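Local coordinates for protein O-methyltransferase (Burkholderia thailandensis, PDB 3MCZ) that probably transfers a methyl group from S-adenosylmethionine to a hydroxyl group of a substrate that is not known, working as a dimer, at residues D256-F261 and R267-H272; A39-A44 and K48-T53. All coordinates share one frame; numbering follows the deposited sequence.

Interaction 1: D256-F261 and R267-H272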
loop_
_atom_site.group_PDB
_atom_site.type_symbol
_atom_site.label_atom_id
_atom_site.label_comp_id
_atom_site.label_asym_id
_atom_site.label_seq_id
_atom_site.Cartn_x
_atom_site.Cartn_y
_atom_site.Cartn_z
ATOM N N ASP A 256 -18.638 -18.244 -3.144
ATOM C CA ASP A 256 -17.754 -17.075 -3.222
ATOM C C ASP A 256 -17.801 -16.489 -4.628
ATOM O O ASP A 256 -16.747 -16.201 -5.202
ATOM C CB ASP A 256 -16.329 -17.524 -2.839
ATOM C CG ASP A 256 -15.389 -16.387 -2.429
ATOM O OD1 ASP A 256 -15.843 -15.297 -2.017
ATOM O OD2 ASP A 256 -14.151 -16.636 -2.488
ATOM N N CYS A 257 -19.023 -16.298 -5.162
ATOM C CA CYS A 257 -19.250 -15.798 -6.531
ATOM C C CYS A 257 -20.423 -14.835 -6.701
ATOM O O CYS A 257 -20.547 -14.197 -7.750
ATOM C CB CYS A 257 -19.443 -16.957 -7.509
ATOM S SG CYS A 257 -20.933 -17.969 -7.125
ATOM N N LEU A 258 -21.302 -14.707 -5.704
ATOM C CA LEU A 258 -22.443 -13.790 -5.865
ATOM C C LEU A 258 -22.052 -12.315 -6.005
ATOM O O LEU A 258 -22.823 -11.491 -6.561
ATOM C CB LEU A 258 -23.472 -13.989 -4.741
ATOM C CG LEU A 258 -24.402 -15.220 -4.833
ATOM C CD1 LEU A 258 -25.233 -15.275 -3.558
ATOM C CD2 LEU A 258 -25.314 -15.209 -6.064
ATOM N N HIS A 259 -20.836 -11.977 -5.576
ATOM C CA HIS A 259 -20.366 -10.631 -5.653
ATOM C C HIS A 259 -19.939 -10.164 -7.062
ATOM O O HIS A 259 -19.514 -9.033 -7.200
ATOM C CB HIS A 259 -19.236 -10.399 -4.650
ATOM C CG HIS A 259 -18.133 -11.391 -4.761
ATOM N ND1 HIS A 259 -18.021 -12.472 -3.920
ATOM C CD2 HIS A 259 -17.125 -11.499 -5.657
ATOM C CE1 HIS A 259 -16.979 -13.200 -4.281
ATOM N NE2 HIS A 259 -16.406 -12.622 -5.323
ATOM N N TYR A 260 -20.052 -11.030 -8.070
ATOM C CA TYR A 260 -19.930 -10.617 -9.465
ATOM C C TYR A 260 -21.220 -10.061 -10.055
ATOM O O TYR A 260 -21.221 -9.550 -11.170
ATOM C CB TYR A 260 -19.468 -11.798 -10.339
ATOM C CG TYR A 260 -18.029 -12.139 -10.107
ATOM C CD1 TYR A 260 -17.027 -11.422 -10.721
ATOM C CD2 TYR A 260 -17.678 -13.174 -9.244
ATOM C CE1 TYR A 260 -15.704 -11.731 -10.503
ATOM C CE2 TYR A 260 -16.372 -13.485 -9.006
ATOM C CZ TYR A 260 -15.389 -12.779 -9.639
ATOM O OH TYR A 260 -14.081 -13.100 -9.401
ATOM N N PHE A 261 -22.310 -10.159 -9.302
ATOM C CA PHE A 261 -23.625 -9.810 -9.801
ATOM C C PHE A 261 -24.165 -8.577 -9.084
ATOM O O PHE A 261 -23.903 -8.414 -7.891
ATOM C CB PHE A 261 -24.550 -10.997 -9.598
ATOM C CG PHE A 261 -24.120 -12.218 -10.340
ATOM C CD1 PHE A 261 -24.163 -12.250 -11.741
ATOM C CD2 PHE A 261 -23.591 -13.308 -9.671
ATOM C CE1 PHE A 261 -23.726 -13.402 -12.451
ATOM C CE2 PHE A 261 -23.158 -14.446 -10.362
ATOM C CZ PHE A 261 -23.237 -14.484 -11.763
ATOM N N ARG A 267 -30.316 -12.036 -7.291
ATOM C CA ARG A 267 -31.621 -12.641 -6.925
ATOM C C ARG A 267 -32.037 -13.680 -7.964
ATOM O O ARG A 267 -32.492 -14.736 -7.611
ATOM C CB ARG A 267 -32.700 -11.566 -6.748
ATOM C CG ARG A 267 -34.074 -12.107 -6.405
ATOM C CD ARG A 267 -35.106 -10.997 -6.319
ATOM N NE ARG A 267 -34.978 -10.222 -5.090
ATOM C CZ ARG A 267 -35.438 -10.618 -3.897
ATOM N NH1 ARG A 267 -36.013 -11.805 -3.741
ATOM N NH2 ARG A 267 -35.270 -9.840 -2.840
ATOM N N GLU A 268 -31.836 -13.396 -9.254
ATOM C CA GLU A 268 -32.161 -14.359 -10.290
ATOM C C GLU A 268 -31.308 -15.618 -10.252
ATOM O O GLU A 268 -31.831 -16.709 -10.475
ATOM C CB GLU A 268 -32.051 -13.709 -11.668
ATOM C CG GLU A 268 -33.179 -12.705 -11.871
ATOM C CD GLU A 268 -32.971 -11.777 -13.045
ATOM O OE1 GLU A 268 -31.819 -11.607 -13.520
ATOM O OE2 GLU A 268 -33.987 -11.173 -13.458
ATOM N N VAL A 269 -30.017 -15.462 -9.973
ATOM C CA VAL A 269 -29.077 -16.589 -9.908
ATOM C C VAL A 269 -29.430 -17.498 -8.743
ATOM O O VAL A 269 -29.387 -18.699 -8.871
ATOM C CB VAL A 269 -27.652 -16.112 -9.757
ATOM C CG1 VAL A 269 -26.683 -17.294 -9.397
ATOM C CG2 VAL A 269 -27.210 -15.443 -11.074
ATOM N N ILE A 270 -29.752 -16.903 -7.609
ATOM C CA ILE A 270 -30.122 -17.658 -6.412
ATOM C C ILE A 270 -31.391 -18.449 -6.693
ATOM O O ILE A 270 -31.470 -19.631 -6.381
ATOM C CB ILE A 270 -30.305 -16.745 -5.195
ATOM C CG1 ILE A 270 -28.963 -16.164 -4.767
ATOM C CG2 ILE A 270 -30.918 -17.522 -4.025
ATOM C CD1 ILE A 270 -29.079 -14.985 -3.821
ATOM N N GLY A 271 -32.390 -17.812 -7.303
ATOM C CA GLY A 271 -33.590 -18.528 -7.690
ATOM C C GLY A 271 -33.393 -19.716 -8.627
ATOM O O GLY A 271 -33.978 -20.784 -8.436
ATOM N N HIS A 272 -32.580 -19.518 -9.653
ATOM C CA HIS A 272 -32.292 -20.573 -10.601
ATOM C C HIS A 272 -31.565 -21.718 -9.889
ATOM O O HIS A 272 -31.859 -22.899 -10.128
ATOM C CB HIS A 272 -31.396 -20.049 -11.708
ATOM C CG HIS A 272 -32.049 -19.029 -12.589
ATOM N ND1 HIS A 272 -31.330 -18.069 -13.268
ATOM C CD2 HIS A 272 -33.346 -18.815 -12.895
ATOM C CE1 HIS A 272 -32.159 -17.302 -13.954
ATOM N NE2 HIS A 272 -33.390 -17.724 -13.728
#
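Leu-258, in a short 3-10 turn, and Val-269, on the helix, are the residues whose backbones come nearest, with Leu-258 CA and Val-269 CA 8.3 Å apart. Side chains fill the gap between them.

Leu-258 enters with both methyl groups. Its CD1 lies 3.9 Å from Ile-270 CD1, and its CD2 sits 4.2 Å from Val-269 CG1. The leucine crosses Ile-270 at about a right angle. It passes Val-269 alongside, the two side chains running in opposite directions. Ile-270 meets the leucine fork with CG1 and CD1 of its longer branch, and Leu-258 CD2 is 4.0 Å from Ile-270 CG1.

Val-269 serves two neighbours with its two methyls. CG1 is anti to the backbone N (chi1 168°) and turns to Leu-258. CG2 is placed beside the backbone N and rests over one face of the Phe-261 ring. It stands 4.1 Å from the centroid of the Phe-261 ring, only 8° off the ring normal. This is a CH-pi contact over the middle of the ring.

The two segments belong to a beta-alpha-beta crossover of the Rossmann-like methyltransferase domain. Strand 251-255 leads into the turn, helix 263-275 follows, and the chain returns to the sheet as the parallel strand 281-288. The contact thus pins the loop at the end of the first strand to the helix that follows it.

Within the loop, backbone bonds from Tyr-260 N to Cys-257 O and from Phe-261 N to Leu-258 O hold the turn closed. Phe-261 O also accepts a hydrogen bond from His-317 NE2. On the helix side, Ile-270 packs further onto Val-325 and Val-326 of helix 319-328, while Val-269 touches Leu-239.

Interaction 2: A39-A44 and K48-T53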
loop_
_atom_site.group_PDB
_atom_site.type_symbol
_atom_site.label_atom_id
_atom_site.label_comp_id
_atom_site.label_asym_id
_atom_site.label_seq_id
_atom_site.Cartn_x
_atom_site.Cartn_y
_atom_site.Cartn_z
ATOM N N ALA A 39 4.890 -2.441 -2.881
ATOM C CA ALA A 39 5.738 -2.393 -4.086
ATOM C C ALA A 39 7.085 -3.077 -3.868
ATOM O O ALA A 39 7.582 -3.752 -4.750
ATOM C CB ALA A 39 5.930 -0.975 -4.516
ATOM N N ILE A 40 7.661 -2.908 -2.678
ATOM C CA ILE A 40 8.950 -3.547 -2.334
ATOM C C ILE A 40 8.824 -5.087 -2.392
ATOM O O ILE A 40 9.646 -5.773 -3.011
ATOM C CB ILE A 40 9.409 -3.112 -0.940
ATOM C CG1 ILE A 40 9.713 -1.621 -0.940
ATOM C CG2 ILE A 40 10.618 -3.968 -0.433
ATOM C CD1 ILE A 40 9.829 -1.038 0.482
ATOM N N LEU A 41 7.802 -5.622 -1.727
ATOM C CA LEU A 41 7.566 -7.042 -1.776
ATOM C C LEU A 41 7.251 -7.534 -3.164
ATOM O O LEU A 41 7.729 -8.590 -3.573
ATOM C CB LEU A 41 6.433 -7.425 -0.829
ATOM C CG LEU A 41 6.096 -8.925 -0.745
ATOM C CD1 LEU A 41 7.316 -9.815 -0.406
ATOM C CD2 LEU A 41 4.902 -9.138 0.245
ATOM N N HIS A 42 6.417 -6.786 -3.888
ATOM C CA HIS A 42 6.083 -7.144 -5.245
ATOM C C HIS A 42 7.344 -7.271 -6.063
ATOM O O HIS A 42 7.493 -8.251 -6.822
ATOM C CB HIS A 42 5.116 -6.152 -5.930
ATOM C CG HIS A 42 3.772 -6.009 -5.260
ATOM N ND1 HIS A 42 2.976 -4.908 -5.474
ATOM C CD2 HIS A 42 3.118 -6.771 -4.350
ATOM C CE1 HIS A 42 1.878 -5.001 -4.749
ATOM N NE2 HIS A 42 1.949 -6.109 -4.029
ATOM N N TYR A 43 8.254 -6.310 -5.925
ATOM C CA TYR A 43 9.502 -6.330 -6.701
ATOM C C TYR A 43 10.358 -7.575 -6.371
ATOM O O TYR A 43 10.829 -8.277 -7.286
ATOM C CB TYR A 43 10.337 -5.011 -6.515
ATOM C CG TYR A 43 11.673 -5.230 -7.119
ATOM C CD1 TYR A 43 11.792 -5.371 -8.484
ATOM C CD2 TYR A 43 12.779 -5.504 -6.334
ATOM C CE1 TYR A 43 12.965 -5.696 -9.058
ATOM C CE2 TYR A 43 13.977 -5.820 -6.910
ATOM C CZ TYR A 43 14.065 -5.905 -8.272
ATOM O OH TYR A 43 15.232 -6.253 -8.866
ATOM N N ALA A 44 10.547 -7.847 -5.068
ATOM C CA ALA A 44 11.425 -8.917 -4.627
ATOM C C ALA A 44 10.911 -10.265 -5.150
ATOM O O ALA A 44 11.686 -11.122 -5.581
ATOM C CB ALA A 44 11.547 -8.939 -3.105
ATOM N N LYS A 48 12.337 -12.656 -8.390
ATOM C CA LYS A 48 12.771 -13.897 -7.723
ATOM C C LYS A 48 14.089 -13.720 -6.925
ATOM O O LYS A 48 14.991 -14.567 -6.978
ATOM C CB LYS A 48 12.902 -15.068 -8.723
ATOM C CG LYS A 48 11.631 -15.335 -9.524
ATOM C CD LYS A 48 11.851 -16.402 -10.612
ATOM C CE LYS A 48 10.521 -16.707 -11.326
ATOM N NZ LYS A 48 10.071 -15.558 -12.186
ATOM N N LEU A 49 14.197 -12.614 -6.204
ATOM C CA LEU A 49 15.401 -12.325 -5.430
ATOM C C LEU A 49 15.633 -13.384 -4.359
ATOM O O LEU A 49 16.765 -13.773 -4.073
ATOM C CB LEU A 49 15.264 -10.941 -4.779
ATOM C CG LEU A 49 16.405 -10.471 -3.884
ATOM C CD1 LEU A 49 17.707 -10.318 -4.666
ATOM C CD2 LEU A 49 16.025 -9.147 -3.206
ATOM N N PHE A 50 14.549 -13.867 -3.767
ATOM C CA PHE A 50 14.654 -14.785 -2.624
ATOM C C PHE A 50 15.113 -16.207 -2.980
ATOM O O PHE A 50 15.504 -16.989 -2.096
ATOM C CB PHE A 50 13.339 -14.828 -1.858
ATOM C CG PHE A 50 12.904 -13.495 -1.350
ATOM C CD1 PHE A 50 13.685 -12.790 -0.457
ATOM C CD2 PHE A 50 11.690 -12.926 -1.776
ATOM C CE1 PHE A 50 13.255 -11.548 0.023
ATOM C CE2 PHE A 50 11.265 -11.693 -1.301
ATOM C CZ PHE A 50 12.054 -11.001 -0.400
ATOM N N ASP A 51 15.070 -16.531 -4.267
ATOM C CA ASP A 51 15.633 -17.773 -4.756
ATOM C C ASP A 51 17.155 -17.693 -4.674
ATOM O O ASP A 51 17.807 -18.698 -4.388
ATOM C CB ASP A 51 15.186 -18.050 -6.198
ATOM C CG ASP A 51 13.787 -18.654 -6.274
ATOM O OD1 ASP A 51 12.960 -18.411 -5.370
ATOM O OD2 ASP A 51 13.517 -19.398 -7.241
ATOM N N LEU A 52 17.724 -16.515 -4.942
ATOM C CA LEU A 52 19.186 -16.328 -4.837
ATOM C C LEU A 52 19.660 -16.401 -3.389
ATOM O O LEU A 52 20.706 -16.995 -3.094
ATOM C CB LEU A 52 19.630 -14.999 -5.458
ATOM C CG LEU A 52 21.149 -14.807 -5.613
ATOM C CD1 LEU A 52 21.754 -15.753 -6.672
ATOM C CD2 LEU A 52 21.472 -13.349 -5.937
ATOM N N THR A 53 18.877 -15.817 -2.482
ATOM C CA THR A 53 19.240 -15.724 -1.078
ATOM C C THR A 53 18.807 -16.949 -0.249
ATOM O O THR A 53 18.795 -16.889 0.971
ATOM C CB THR A 53 18.683 -14.389 -0.454
ATOM O OG1 THR A 53 17.283 -14.253 -0.732
ATOM C CG2 THR A 53 19.397 -13.182 -1.043
#
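Ala-44 and Leu-49 are joined through their backbones where helix 35-46 ends. Leu-49 N donates to Ala-44 O over 3.0 Å. The N-H...O angle is 158°, and the donor lies nearly in line with the C=O bond. This is the 6→1 bond of a Schellman motif. Lys-48 has the positive phi (52°) that the motif needs, and it turns the chain out of the helix. Lys-48 N is also near Ala-44 O, but the angle is too poor for a bond.

The turn brings Phe-50 back across the helix end. Its CB and CG do not touch the other segment. CG stands beside the backbone N and anti to the carbonyl carbon (chi1 -58°), which swings the ring over to Ala-44. The CE2 and CZ atoms make the contact. Phe-50 CE2 is 3.3 Å from Ala-44 CB, a very close approach for two carbons. At the tip, Phe-50 CZ is 3.4 Å from Ala-44 CB. Phe-50 CE2 is also 4.5 Å from Leu-41 CD1, a looser contact one helical turn back. Ala-44 CB and Leu-41 CD1 both come at the ring obliquely.

The contact lies in the dimerisation domain, whose helices and two-stranded hairpin are consistent with a winged-helix fold. Leu-49 packs, in the conformer given, on Val-62 and Phe-66 of helix 59-66 and on Leu-76 and Leu-80 of helix 70-82. Phe-50 packs on Thr-99 and Leu-103 of helix 97-103, and its backbone O accepts a bond from Asn-95 ND2 at the end of strand 92-95. Helix 35-46 also faces the second subunit: Leu-41 packs on Leu-31 of that chain, and His-42 NE2 is hydrogen-bonded to Ser-32 O of the same chain.

Both contacts are buried, but they lie on opposite sides of the chain's centre. Their own centres are 39 Å apart and their nearest atoms about 18 Å apart. They share no helix or strand. Interaction 1 is in the methyltransferase domain and ties a strand-end loop to the next helix through aliphatic groups and one CH-pi contact. Interaction 2 is in the dimerisation domain and spans a helix end, so it adds a backbone hydrogen bond to its apolar packing. Its helix borders the second subunit, whereas the segments of interaction 1 touch residues of their own chain alone within the dimer.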